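Local coordinates for MHC class I-like protein MILL2 (Mus musculus, PDB 6A97) that binds heparan sulfate proteoglycans on the surface of fibroblasts as an MHC class I-like, GPI-anchored membrane glycoprotein, at residues A[29-34]-A[38-43]; A[46-51]-A[184-189]; A[105-110]-A[133-138]; A[115-120]-A[175-180]; A[264-269]-A[274-279]. All coordinates share one frame; numbering follows the deposited sequence.

Interaction 1 (A[29-34]-A[38-43]); sequences VRAHSL and EKTQLL
Arg30 and Leu43 form the hydrogen-bonded antiparallel pair at the loop end of the beta hairpin made by strands 23-31 and 42-48, in the alpha-1 half of the MHC class I platform. Arg30 N donates to Leu43 O at 3.0 Å in the carbonyl plane, and Leu43 N returns a nearly straight bond to Arg30 O at 2.8 Å. Ala31 and Leu42 follow as a non-hydrogen-bonded pair, and His32 N still reaches Gln41 O at 3.0 Å. Beyond this point the backbones part, and one water takes over, donating a hydrogen bond to Ser33 O and accepting one from Gln41 N.

The two faces differ. On one, Ala31 CB touches both Thr40 CG2, at 3.6 Å, and Leu42 CD2, at 4.0 Å; helix 75-96 lies over Leu42. On the other, Arg30 NH2 passes 3.6 Å from Leu43 CD2, Arg30 having a kink at chi3 (60°), and Arg30 and Leu43 both also pack against the chain of another protein. The His32 ring stands near Leu43, its NE2 3.8 Å from Leu43 CB and hydrogen-bonded to Asn57 OD1, which should fix the ring's rotation. Direct backbone bonding thus gives way to a water bridge as the strands separate, with a small apolar cluster under the helix and mixed packing of Arg30, Leu43 and His32 on the other face.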
# COMPACT_ATOMS: atom_id res chain seq x y z
N VAL A 29 0.62 28.43 -7.12
CA VAL A 29 0.84 29.64 -7.91
C VAL A 29 2.28 29.69 -8.40
O VAL A 29 3.21 29.39 -7.65
CB VAL A 29 0.53 30.92 -7.09
CG1 VAL A 29 0.72 32.16 -7.94
CG2 VAL A 29 -0.88 30.87 -6.52
N ARG A 30 2.46 30.09 -9.65
CA ARG A 30 3.81 30.27 -10.17
C ARG A 30 3.88 31.45 -11.14
O ARG A 30 3.02 31.59 -12.00
CB ARG A 30 4.29 28.99 -10.86
CG ARG A 30 5.57 29.17 -11.64
CD ARG A 30 6.16 27.83 -12.03
NE ARG A 30 5.25 27.06 -12.86
CZ ARG A 30 5.29 27.04 -14.19
NH1 ARG A 30 6.21 27.75 -14.84
NH2 ARG A 30 4.43 26.30 -14.87
N ALA A 31 4.91 32.28 -11.00
CA ALA A 31 5.17 33.35 -11.96
C ALA A 31 5.92 32.81 -13.17
O ALA A 31 6.90 32.07 -13.02
CB ALA A 31 5.96 34.47 -11.31
N HIS A 32 5.47 33.18 -14.36
CA HIS A 32 6.09 32.71 -15.59
C HIS A 32 7.46 33.34 -15.78
O HIS A 32 8.43 32.64 -16.09
CB HIS A 32 5.20 33.01 -16.79
CG HIS A 32 4.01 32.11 -16.89
ND1 HIS A 32 4.11 30.76 -17.16
CD2 HIS A 32 2.68 32.37 -16.75
CE1 HIS A 32 2.90 30.23 -17.18
NE2 HIS A 32 2.02 31.18 -16.94
N SER A 33 7.53 34.65 -15.61
CA SER A 33 8.79 35.38 -15.66
C SER A 33 8.67 36.64 -14.82
O SER A 33 7.66 37.33 -14.87
CB SER A 33 9.18 35.72 -17.10
OG SER A 33 8.45 36.84 -17.56
N LEU A 34 9.71 36.94 -14.05
CA LEU A 34 9.66 38.04 -13.11
C LEU A 34 9.96 39.38 -13.78
O LEU A 34 11.12 39.75 -13.97
CB LEU A 34 10.64 37.79 -11.96
CG LEU A 34 10.32 36.52 -11.16
CD1 LEU A 34 11.45 36.19 -10.20
CD2 LEU A 34 9.01 36.68 -10.40
N GLU A 38 3.09 44.42 -11.79
CA GLU A 38 1.99 44.62 -12.72
C GLU A 38 2.05 43.68 -13.91
O GLU A 38 1.04 43.06 -14.27
CB GLU A 38 1.95 46.07 -13.21
CG GLU A 38 0.96 46.28 -14.36
CD GLU A 38 0.92 47.72 -14.86
OE1 GLU A 38 0.80 48.64 -14.03
OE2 GLU A 38 1.01 47.92 -16.09
N LYS A 39 3.22 43.56 -14.52
CA LYS A 39 3.37 42.80 -15.77
C LYS A 39 3.65 41.31 -15.59
O LYS A 39 3.51 40.55 -16.55
CB LYS A 39 4.47 43.42 -16.63
CG LYS A 39 3.97 44.51 -17.57
CD LYS A 39 4.52 45.87 -17.21
CE LYS A 39 3.90 46.96 -18.07
NZ LYS A 39 4.42 48.32 -17.74
N THR A 40 4.04 40.89 -14.39
CA THR A 40 4.31 39.47 -14.15
C THR A 40 3.05 38.63 -14.33
O THR A 40 2.02 38.87 -13.69
CB THR A 40 4.88 39.22 -12.74
OG1 THR A 40 6.19 39.79 -12.65
CG2 THR A 40 4.97 37.73 -12.46
N GLN A 41 3.12 37.65 -15.23
CA GLN A 41 1.99 36.77 -15.50
C GLN A 41 2.06 35.55 -14.60
O GLN A 41 3.14 35.03 -14.33
CB GLN A 41 1.98 36.36 -16.97
CG GLN A 41 1.90 37.53 -17.94
CD GLN A 41 2.15 37.12 -19.38
OE1 GLN A 41 1.66 37.75 -20.31
NE2 GLN A 41 2.91 36.05 -19.57
N LEU A 42 0.90 35.09 -14.14
CA LEU A 42 0.82 34.03 -13.15
C LEU A 42 0.07 32.82 -13.67
O LEU A 42 -0.91 32.95 -14.41
CB LEU A 42 0.13 34.53 -11.88
CG LEU A 42 0.77 35.68 -11.10
CD1 LEU A 42 -0.14 36.10 -9.95
CD2 LEU A 42 2.16 35.29 -10.58
N LEU A 43 0.52 31.63 -13.28
CA LEU A 43 -0.26 30.41 -13.46
C LEU A 43 -0.85 30.02 -12.12
O LEU A 43 -0.11 29.82 -11.15
CB LEU A 43 0.59 29.27 -14.03
CG LEU A 43 -0.10 27.89 -14.08
CD1 LEU A 43 -1.36 27.90 -14.98
CD2 LEU A 43 0.87 26.82 -14.53
O HOH W 1 5.46 37.07 -16.81

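Interaction 2 (A[46-51]-A[184-189]); sequences IYVDEE and AHLQRY
Tyr189 of helix 171-193 lies across the ends of Ile46 and Val48, two residues of strand 42-48 whose side chains rise from the same face of the sheet. One side of its ring does most of the touching: CD2 is 3.9 Å from Val48 CG2, and CE2 is 4.0 Å from Ile46 CG2. At the far end of the ring, Tyr189 OH comes within 3.8 Å of Ile46 CD1, the isoleucine running at about a right angle to the tyrosine. Phe53 of the next strand meets the Tyr189 ring edge-to-face.

Val48 divides its two methyls between two helix residues. With CG1 anti to the backbone N (chi1 -172°), CG2 is turned to Tyr189 while CG1 meets Leu186 CD1 at 4.1 Å. In the MHC class I platform, this is the alpha-2 helix resting on an alpha-1 strand of the shared sheet; the axes of 46-48 and 184-189 cross at -63°, 10.4 Å apart at closest approach. Ile46 also touches Leu86, so both long helices of the platform reach this strand. Just beyond Val48 the chain reverses in a type I' turn to Glu51, whose carboxylate forms a salt bridge with Arg229 of the alpha-3 domain.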
# COMPACT_ATOMS: atom_id res chain seq x y z
N ILE A 46 -5.83 25.32 -8.92
CA ILE A 46 -6.58 25.11 -7.70
C ILE A 46 -6.95 23.65 -7.52
O ILE A 46 -7.57 23.04 -8.40
CB ILE A 46 -7.86 25.96 -7.68
CG1 ILE A 46 -7.51 27.45 -7.63
CG2 ILE A 46 -8.73 25.60 -6.49
CD1 ILE A 46 -8.71 28.34 -7.44
N TYR A 47 -6.56 23.09 -6.38
CA TYR A 47 -6.82 21.68 -6.06
C TYR A 47 -7.79 21.53 -4.90
O TYR A 47 -7.61 22.14 -3.85
CB TYR A 47 -5.51 20.96 -5.72
CG TYR A 47 -4.53 20.92 -6.86
CD1 TYR A 47 -4.41 19.79 -7.66
CD2 TYR A 47 -3.72 22.02 -7.14
CE1 TYR A 47 -3.52 19.75 -8.71
CE2 TYR A 47 -2.82 21.99 -8.19
CZ TYR A 47 -2.73 20.85 -8.97
OH TYR A 47 -1.84 20.80 -10.01
N VAL A 48 -8.83 20.72 -5.10
CA VAL A 48 -9.71 20.33 -4.01
C VAL A 48 -9.51 18.85 -3.73
O VAL A 48 -9.70 18.01 -4.61
CB VAL A 48 -11.19 20.59 -4.34
CG1 VAL A 48 -12.05 20.36 -3.10
CG2 VAL A 48 -11.37 22.01 -4.86
N ASP A 49 -9.09 18.55 -2.50
CA ASP A 49 -8.80 17.18 -2.08
C ASP A 49 -7.81 16.52 -3.04
O ASP A 49 -8.00 15.38 -3.46
CB ASP A 49 -10.10 16.36 -1.98
CG ASP A 49 -11.05 16.93 -0.94
OD1 ASP A 49 -10.58 17.60 0.00
OD2 ASP A 49 -12.27 16.70 -1.05
N GLU A 50 -6.77 17.28 -3.38
CA GLU A 50 -5.67 16.87 -4.25
C GLU A 50 -6.06 16.74 -5.73
O GLU A 50 -5.21 16.39 -6.56
CB GLU A 50 -5.06 15.54 -3.78
CG GLU A 50 -4.81 15.46 -2.27
CD GLU A 50 -3.85 16.51 -1.78
OE1 GLU A 50 -4.05 17.02 -0.66
OE2 GLU A 50 -2.89 16.84 -2.52
N GLU A 51 -7.31 17.02 -6.08
CA GLU A 51 -7.74 16.96 -7.48
C GLU A 51 -7.82 18.34 -8.13
O GLU A 51 -8.45 19.26 -7.58
CB GLU A 51 -9.08 16.25 -7.61
CG GLU A 51 -9.06 14.82 -7.09
CD GLU A 51 -7.97 13.99 -7.73
OE1 GLU A 51 -7.08 13.50 -7.00
OE2 GLU A 51 -7.98 13.84 -8.97
N ALA A 184 -14.34 29.78 3.03
CA ALA A 184 -15.63 30.03 2.39
C ALA A 184 -15.62 29.49 0.95
O ALA A 184 -16.60 28.89 0.50
CB ALA A 184 -15.96 31.51 2.40
N HIS A 185 -14.51 29.70 0.25
CA HIS A 185 -14.34 29.15 -1.09
C HIS A 185 -14.43 27.62 -1.09
O HIS A 185 -15.17 27.03 -1.88
CB HIS A 185 -13.00 29.59 -1.69
CG HIS A 185 -12.96 31.03 -2.08
ND1 HIS A 185 -14.09 31.81 -2.20
CD2 HIS A 185 -11.91 31.85 -2.37
CE1 HIS A 185 -13.75 33.03 -2.55
NE2 HIS A 185 -12.44 33.08 -2.66
N LEU A 186 -13.68 27.00 -0.18
CA LEU A 186 -13.67 25.54 -0.06
C LEU A 186 -15.08 25.00 0.16
O LEU A 186 -15.47 24.00 -0.45
CB LEU A 186 -12.76 25.10 1.08
CG LEU A 186 -12.76 23.61 1.42
CD1 LEU A 186 -12.52 22.74 0.18
CD2 LEU A 186 -11.72 23.29 2.50
N GLN A 187 -15.83 25.67 1.02
CA GLN A 187 -17.20 25.26 1.31
C GLN A 187 -18.07 25.34 0.07
O GLN A 187 -18.86 24.44 -0.21
CB GLN A 187 -17.79 26.12 2.43
CG GLN A 187 -18.89 25.42 3.21
CD GLN A 187 -18.43 24.07 3.74
OE1 GLN A 187 -17.52 24.00 4.57
NE2 GLN A 187 -19.07 23.01 3.27
N ARG A 188 -17.92 26.43 -0.68
CA ARG A 188 -18.68 26.62 -1.90
C ARG A 188 -18.28 25.57 -2.95
O ARG A 188 -19.14 25.02 -3.63
CB ARG A 188 -18.48 28.03 -2.44
CG ARG A 188 -19.55 28.49 -3.42
CD ARG A 188 -19.31 29.92 -3.89
NE ARG A 188 -18.02 30.07 -4.55
CZ ARG A 188 -16.97 30.70 -4.03
NH1 ARG A 188 -17.06 31.25 -2.82
NH2 ARG A 188 -15.83 30.78 -4.71
N TYR A 189 -16.99 25.28 -3.04
CA TYR A 189 -16.49 24.25 -3.97
C TYR A 189 -17.03 22.86 -3.62
O TYR A 189 -17.43 22.10 -4.50
CB TYR A 189 -14.97 24.20 -3.97
CG TYR A 189 -14.27 25.40 -4.56
CD1 TYR A 189 -14.95 26.34 -5.33
CD2 TYR A 189 -12.91 25.59 -4.36
CE1 TYR A 189 -14.29 27.44 -5.87
CE2 TYR A 189 -12.24 26.68 -4.89
CZ TYR A 189 -12.94 27.60 -5.64
OH TYR A 189 -12.26 28.68 -6.17

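Interaction 3 (A[105-110]-A[133-138])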
# COMPACT_ATOMS: atom_id res chain seq x y z
N SER A 105 12.15 40.51 -8.98
CA SER A 105 12.25 40.91 -10.38
C SER A 105 13.54 41.67 -10.67
O SER A 105 13.93 41.83 -11.82
CB SER A 105 11.05 41.76 -10.78
OG SER A 105 9.86 40.99 -10.77
N GLN A 106 14.20 42.14 -9.61
CA GLN A 106 15.45 42.88 -9.76
C GLN A 106 16.64 41.96 -9.98
O GLN A 106 17.69 42.39 -10.45
CB GLN A 106 15.69 43.75 -8.53
CG GLN A 106 14.66 44.84 -8.32
CD GLN A 106 15.11 45.90 -7.34
OE1 GLN A 106 16.31 46.13 -7.16
NE2 GLN A 106 14.15 46.55 -6.68
N GLU A 107 16.47 40.68 -9.64
CA GLU A 107 17.56 39.71 -9.74
C GLU A 107 17.99 39.47 -11.19
O GLU A 107 17.16 39.37 -12.09
CB GLU A 107 17.16 38.37 -9.10
CG GLU A 107 16.92 38.42 -7.59
CD GLU A 107 18.16 38.85 -6.81
OE1 GLU A 107 19.28 38.52 -7.25
OE2 GLU A 107 18.00 39.49 -5.76
N GLU A 108 19.29 39.36 -11.39
CA GLU A 108 19.85 39.06 -12.70
C GLU A 108 19.48 37.65 -13.13
O GLU A 108 19.43 36.74 -12.30
CB GLU A 108 21.37 39.21 -12.66
CG GLU A 108 21.94 40.15 -13.70
CD GLU A 108 23.18 40.87 -13.18
OE1 GLU A 108 24.10 40.18 -12.69
OE2 GLU A 108 23.23 42.11 -13.27
N GLY A 109 19.22 37.47 -14.42
CA GLY A 109 18.99 36.14 -14.97
C GLY A 109 17.58 35.61 -14.83
O GLY A 109 16.63 36.36 -14.59
N LEU A 110 17.44 34.29 -14.99
CA LEU A 110 16.13 33.63 -14.97
C LEU A 110 15.91 32.92 -13.64
O LEU A 110 16.70 32.05 -13.26
CB LEU A 110 16.02 32.65 -16.13
CG LEU A 110 14.63 32.28 -16.67
CD1 LEU A 110 14.76 31.68 -18.06
CD2 LEU A 110 13.90 31.31 -15.74
N LEU A 133 6.21 30.11 0.25
CA LEU A 133 6.80 30.59 -0.99
C LEU A 133 8.06 29.78 -1.30
O LEU A 133 8.77 29.34 -0.40
CB LEU A 133 7.15 32.07 -0.91
CG LEU A 133 6.03 33.06 -0.60
CD1 LEU A 133 6.59 34.46 -0.46
CD2 LEU A 133 4.99 33.02 -1.70
N GLY A 134 8.32 29.58 -2.59
CA GLY A 134 9.50 28.87 -3.03
C GLY A 134 10.23 29.70 -4.06
O GLY A 134 9.61 30.36 -4.89
N TYR A 135 11.56 29.67 -4.00
CA TYR A 135 12.37 30.44 -4.92
C TYR A 135 13.47 29.55 -5.49
O TYR A 135 14.21 28.93 -4.73
CB TYR A 135 12.99 31.66 -4.23
CG TYR A 135 13.65 32.62 -5.19
CD1 TYR A 135 12.91 33.33 -6.13
CD2 TYR A 135 15.03 32.83 -5.16
CE1 TYR A 135 13.51 34.20 -7.01
CE2 TYR A 135 15.64 33.70 -6.03
CZ TYR A 135 14.88 34.39 -6.96
OH TYR A 135 15.48 35.27 -7.83
N ASP A 136 13.53 29.48 -6.82
CA ASP A 136 14.46 28.61 -7.52
C ASP A 136 14.42 27.17 -6.99
O ASP A 136 15.46 26.53 -6.83
CB ASP A 136 15.89 29.17 -7.44
CG ASP A 136 16.09 30.35 -8.36
OD1 ASP A 136 15.33 30.47 -9.35
OD2 ASP A 136 17.00 31.17 -8.10
N GLY A 137 13.22 26.68 -6.73
CA GLY A 137 13.01 25.29 -6.36
C GLY A 137 13.35 24.95 -4.92
O GLY A 137 13.36 23.77 -4.54
N GLN A 138 13.62 25.96 -4.10
CA GLN A 138 13.92 25.74 -2.69
C GLN A 138 12.93 26.48 -1.80
O GLN A 138 12.38 27.50 -2.20
CB GLN A 138 15.35 26.19 -2.36
CG GLN A 138 16.43 25.50 -3.18
CD GLN A 138 16.48 24.00 -2.92
OE1 GLN A 138 16.30 23.54 -1.79
NE2 GLN A 138 16.72 23.23 -3.98
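Glu107 meets Tyr135 through the aliphatic part of its side chain. Its CG lies 3.5 Å from Tyr135 OH and its CB 3.7 Å. A bend at chi2 (-61°) turns the carboxylate, whose plane stands 73° from that of the ring, away from the phenol oxygen, leaving the methylenes to touch. Tyr135 is held by more than this, for Lys104 makes a cation-pi contact with its ring and the ring of His111 also meets it, the two planes about 15° apart.

Past Gly109, whose positive phi suits a glycine, the loop returns toward the strand at Leu110. There the approach is slight, Leu110 O remaining 4.4 Å from Asp136 OD1. The carboxylate of Asp136 is engaged just beyond, by His111 ND1 and Thr112 N, which ties the turn to the start of strand 113-121. Tyr135 to Gln138 form the type I' turn of the tight beta hairpin between strands 127-135 and 138-144, in the alpha-2 half of the MHC class I platform, brushed here by the loop from alpha-1.

Interaction 4 (A[115-120]-A[175-180]); sequences ATLGCE and KTFLDD
Leu117 CD1 and Phe177 CE2, 3.5 Å apart, make the closest apolar touch between strand 113-121 and helix 171-193. Leucine and phenylalanine cross at about a right angle, with the leucine methyl approaching the ring obliquely. Leu117 reaches it with CG between the backbone N and the carbonyl carbon (chi1 65°), a crowded arrangement. Beside this pair, Leu178 CD2 lies 3.5 Å from Gly118 O. Gly118 adopts backbone angles suited to glycine (phi 155°), and it meets the leucine through its backbone alone.

The packing is looser toward Cys119, where its CB stays 4.0 Å from Leu178 O. Here a covalent bond supplements the contact: Cys119 SG joins Cys182 SG, one helical turn beyond Leu178, in the disulfide that fastens the alpha-2 helix to the sheet in MHC class I folds. On the helix side turned to solvent, Asp179 and Asp180 are exposed.

The axes of 115-120 and 175-180 come within 7.8 Å, their directions 40° apart; the helix has a wider pi-type turn at 177-180. Strand 113-121 runs between strands 23-31 and 127-135, where Leu117 also touches Tyr27 and Trp131, so helix 171-193 rests here on the middle of the eight-stranded platform.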
# COMPACT_ATOMS: atom_id res chain seq x y z
N ALA A 115 4.38 29.68 -5.14
CA ALA A 115 3.67 29.75 -3.88
C ALA A 115 2.70 28.59 -3.77
O ALA A 115 2.08 28.20 -4.75
CB ALA A 115 2.94 31.08 -3.74
N THR A 116 2.58 28.01 -2.58
CA THR A 116 1.48 27.11 -2.34
C THR A 116 0.77 27.59 -1.08
O THR A 116 1.40 27.98 -0.10
CB THR A 116 1.93 25.64 -2.21
OG1 THR A 116 0.77 24.80 -2.13
CG2 THR A 116 2.82 25.39 -0.98
N LEU A 117 -0.55 27.58 -1.12
CA LEU A 117 -1.31 28.14 -0.01
C LEU A 117 -2.71 27.58 -0.01
O LEU A 117 -3.16 27.00 -1.00
CB LEU A 117 -1.31 29.67 -0.11
CG LEU A 117 -2.02 30.34 -1.30
CD1 LEU A 117 -3.43 30.82 -0.94
CD2 LEU A 117 -1.16 31.44 -1.91
N GLY A 118 -3.39 27.72 1.11
CA GLY A 118 -4.76 27.25 1.20
C GLY A 118 -5.19 26.93 2.62
O GLY A 118 -4.62 27.44 3.58
N CYS A 119 -6.19 26.08 2.74
CA CYS A 119 -6.76 25.77 4.04
C CYS A 119 -7.25 24.34 4.08
O CYS A 119 -7.53 23.73 3.04
CB CYS A 119 -7.91 26.72 4.37
SG CYS A 119 -9.31 26.59 3.22
N GLU A 120 -7.34 23.80 5.29
CA GLU A 120 -7.74 22.42 5.49
C GLU A 120 -8.91 22.36 6.47
O GLU A 120 -8.81 22.83 7.60
CB GLU A 120 -6.55 21.61 6.00
CG GLU A 120 -6.81 20.12 6.15
CD GLU A 120 -5.54 19.35 6.48
OE1 GLU A 120 -5.44 18.17 6.09
OE2 GLU A 120 -4.64 19.94 7.12
N LYS A 175 -4.00 36.58 6.97
CA LYS A 175 -4.83 35.87 7.93
C LYS A 175 -6.31 35.91 7.54
O LYS A 175 -7.01 34.92 7.71
CB LYS A 175 -4.62 36.41 9.35
CG LYS A 175 -5.79 37.21 9.92
CD LYS A 175 -5.60 37.48 11.41
CE LYS A 175 -5.68 36.18 12.21
NZ LYS A 175 -5.51 36.41 13.67
N THR A 176 -6.77 37.03 7.00
CA THR A 176 -8.17 37.11 6.58
C THR A 176 -8.40 36.13 5.43
O THR A 176 -9.39 35.40 5.42
CB THR A 176 -8.59 38.53 6.14
OG1 THR A 176 -7.80 38.94 5.01
CG2 THR A 176 -8.42 39.52 7.28
N PHE A 177 -7.48 36.11 4.48
CA PHE A 177 -7.60 35.19 3.35
C PHE A 177 -7.58 33.73 3.79
O PHE A 177 -8.41 32.94 3.34
CB PHE A 177 -6.49 35.44 2.32
CG PHE A 177 -6.68 34.66 1.05
CD1 PHE A 177 -7.47 35.15 0.03
CD2 PHE A 177 -6.07 33.42 0.89
CE1 PHE A 177 -7.65 34.43 -1.13
CE2 PHE A 177 -6.25 32.70 -0.27
CZ PHE A 177 -7.04 33.20 -1.29
N LEU A 178 -6.65 33.37 4.66
CA LEU A 178 -6.52 31.97 5.08
C LEU A 178 -7.60 31.54 6.07
O LEU A 178 -8.02 30.38 6.05
CB LEU A 178 -5.15 31.72 5.70
CG LEU A 178 -3.93 31.82 4.77
CD1 LEU A 178 -2.67 31.46 5.53
CD2 LEU A 178 -4.11 30.92 3.55
N ASP A 179 -8.05 32.45 6.93
CA ASP A 179 -9.00 32.10 7.97
C ASP A 179 -10.46 32.31 7.56
O ASP A 179 -11.35 31.64 8.08
CB ASP A 179 -8.72 32.90 9.25
CG ASP A 179 -7.34 32.63 9.82
OD1 ASP A 179 -6.53 31.98 9.13
OD2 ASP A 179 -7.07 33.08 10.95
N ASP A 180 -10.70 33.25 6.65
CA ASP A 180 -12.07 33.59 6.28
C ASP A 180 -12.41 33.30 4.82
O ASP A 180 -13.41 32.64 4.53
CB ASP A 180 -12.35 35.06 6.58
CG ASP A 180 -12.08 35.43 8.02
OD1 ASP A 180 -12.15 34.53 8.89
OD2 ASP A 180 -11.80 36.61 8.30

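Interaction 5 (A[264-269]-A[274-279]). With SO4 (sulfate ion), chain E.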
# COMPACT_ATOMS: atom_id res chain seq x y z
N VAL A 264 3.85 -2.21 -9.38
CA VAL A 264 4.96 -2.78 -8.62
C VAL A 264 5.45 -4.03 -9.33
O VAL A 264 4.65 -4.89 -9.71
CB VAL A 264 4.58 -3.15 -7.17
CG1 VAL A 264 5.80 -3.66 -6.41
CG2 VAL A 264 4.00 -1.97 -6.43
N SER A 265 6.76 -4.13 -9.53
CA SER A 265 7.35 -5.30 -10.17
C SER A 265 8.34 -6.01 -9.25
O SER A 265 8.93 -5.40 -8.37
CB SER A 265 8.04 -4.91 -11.47
OG SER A 265 7.08 -4.51 -12.44
N ILE A 266 8.51 -7.32 -9.48
CA ILE A 266 9.53 -8.11 -8.82
C ILE A 266 10.15 -9.07 -9.82
O ILE A 266 9.55 -9.36 -10.86
CB ILE A 266 8.98 -8.93 -7.63
CG1 ILE A 266 7.82 -9.82 -8.09
CG2 ILE A 266 8.53 -8.00 -6.49
CD1 ILE A 266 7.28 -10.73 -7.01
N ARG A 267 11.34 -9.58 -9.51
CA ARG A 267 11.97 -10.58 -10.34
C ARG A 267 12.04 -11.90 -9.59
O ARG A 267 12.47 -11.95 -8.44
CB ARG A 267 13.37 -10.13 -10.78
CG ARG A 267 13.34 -8.97 -11.75
CD ARG A 267 14.33 -7.89 -11.36
NE ARG A 267 13.76 -6.56 -11.53
CZ ARG A 267 12.98 -5.97 -10.62
NH1 ARG A 267 12.68 -6.60 -9.49
NH2 ARG A 267 12.50 -4.76 -10.85
N VAL A 268 11.59 -12.97 -10.25
CA VAL A 268 11.62 -14.29 -9.65
C VAL A 268 12.28 -15.24 -10.63
O VAL A 268 12.57 -14.86 -11.76
CB VAL A 268 10.20 -14.79 -9.31
CG1 VAL A 268 9.46 -13.75 -8.49
CG2 VAL A 268 9.43 -15.12 -10.58
N LEU A 269 12.53 -16.46 -10.18
CA LEU A 269 13.11 -17.49 -11.03
C LEU A 269 12.02 -18.19 -11.84
O LEU A 269 10.89 -18.30 -11.38
CB LEU A 269 13.88 -18.51 -10.18
CG LEU A 269 14.97 -17.93 -9.27
CD1 LEU A 269 15.57 -19.02 -8.41
CD2 LEU A 269 16.04 -17.23 -10.10
N PRO A 274 3.60 -19.24 -9.79
CA PRO A 274 2.44 -19.61 -8.95
C PRO A 274 2.57 -19.25 -7.47
O PRO A 274 1.55 -19.10 -6.80
CB PRO A 274 2.37 -21.13 -9.11
CG PRO A 274 2.90 -21.37 -10.47
CD PRO A 274 3.99 -20.36 -10.67
N GLN A 275 3.80 -19.10 -6.97
CA GLN A 275 4.01 -18.79 -5.56
C GLN A 275 3.66 -17.35 -5.20
O GLN A 275 3.54 -17.01 -4.03
CB GLN A 275 5.46 -19.06 -5.17
CG GLN A 275 5.93 -20.49 -5.37
CD GLN A 275 7.38 -20.68 -4.99
OE1 GLN A 275 7.84 -20.14 -3.98
NE2 GLN A 275 8.11 -21.44 -5.79
N PHE A 276 3.50 -16.50 -6.21
CA PHE A 276 3.39 -15.06 -5.96
C PHE A 276 2.01 -14.49 -6.29
O PHE A 276 1.45 -14.75 -7.34
CB PHE A 276 4.47 -14.32 -6.76
CG PHE A 276 5.87 -14.60 -6.28
CD1 PHE A 276 6.56 -15.69 -6.76
CD2 PHE A 276 6.48 -13.77 -5.35
CE1 PHE A 276 7.85 -15.96 -6.32
CE2 PHE A 276 7.76 -14.03 -4.91
CZ PHE A 276 8.45 -15.13 -5.39
N SER A 277 1.48 -13.70 -5.36
CA SER A 277 0.20 -13.03 -5.55
C SER A 277 0.35 -11.54 -5.27
O SER A 277 1.11 -11.14 -4.39
CB SER A 277 -0.87 -13.64 -4.65
OG SER A 277 -0.96 -15.04 -4.84
N CYS A 278 -0.39 -10.73 -6.02
CA CYS A 278 -0.41 -9.28 -5.80
C CYS A 278 -1.70 -8.86 -5.12
O CYS A 278 -2.78 -9.24 -5.54
CB CYS A 278 -0.26 -8.53 -7.13
SG CYS A 278 -0.18 -6.74 -6.93
N ASN A 279 -1.58 -8.06 -4.07
CA ASN A 279 -2.76 -7.63 -3.32
C ASN A 279 -2.90 -6.11 -3.31
O ASN A 279 -2.02 -5.40 -2.82
CB ASN A 279 -2.70 -8.17 -1.89
CG ASN A 279 -3.95 -7.86 -1.08
OD1 ASN A 279 -3.91 -7.83 0.15
ND2 ASN A 279 -5.07 -7.63 -1.77
S SO4 E . 13.66 -7.58 -7.01
O1 SO4 E . 12.37 -8.27 -7.06
O2 SO4 E . 14.35 -7.92 -5.77
O3 SO4 E . 13.44 -6.14 -7.05
O4 SO4 E . 14.46 -7.98 -8.15
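One face of the Phe276 ring carries Val268 CG1, which sits 3.7 Å from the ring centroid and 21° off the ring normal in a CH-pi contact. The methyl is displaced toward the rim, close to CE1 and CZ, each 3.5 Å away. Val268 and Phe276 lie alongside each other, pointing opposite ways. Ile266 CD1 comes to the CD2 side obliquely, 3.6 Å from Phe276 CD2. Ile266 reaches it by extending its CG1-CD1 arm (chi2 176°).

The two segments belong to different sheets, strand 260-268 to one and strand 276-282 to the other, and their side chains meet in the core of the immunoglobulin C1-set sandwich of alpha-3. The nearest alpha carbons, those of Val268 and Phe276, are 9.1 Å apart, as expected for packing between sheets. Leu219 adds to the core by touching Ile266, Val268 and Phe276, and nearby Cys278 forms the intersheet disulfide with Cys221.

The opposite side of strand 260-268 is polar. Arg267 N donates to O1 of a sulfate ion, probably from the crystallisation liquor, at 3.0 Å and 165°. The placing of the Arg267 guanidinium against the sulfate is doubtful. The backbone N of Arg61 and of Glu62 and the OG1 of Thr63, all of the second subunit, hydrogen-bond to the same sulfate.

How the interactions relate
Interactions 1 to 4 all belong to the alpha-1/alpha-2 platform and reach its single sheet, whereas interaction 5 lies in the immunoglobulin domain, its centre about 39 to 48 Å from their centres. Interactions 2 and 4 share helix 171-193 and are buried and made mainly by apolar side chains, in 4 partly against backbone; they touch where Leu186 CD2 packs on Cys119 SG. Interaction 1 is also largely buried, but backbone hydrogen bonds carry it; it adjoins interaction 4 through strands 23-31 and 113-121. Interaction 3 is the surface contact, small and peripheral, and meets interaction 1 where Leu34 packs on Ser105 and Tyr135. Interaction 5 resembles 2 in its apolar chemistry, yet joins two sheets instead of helix and sheet.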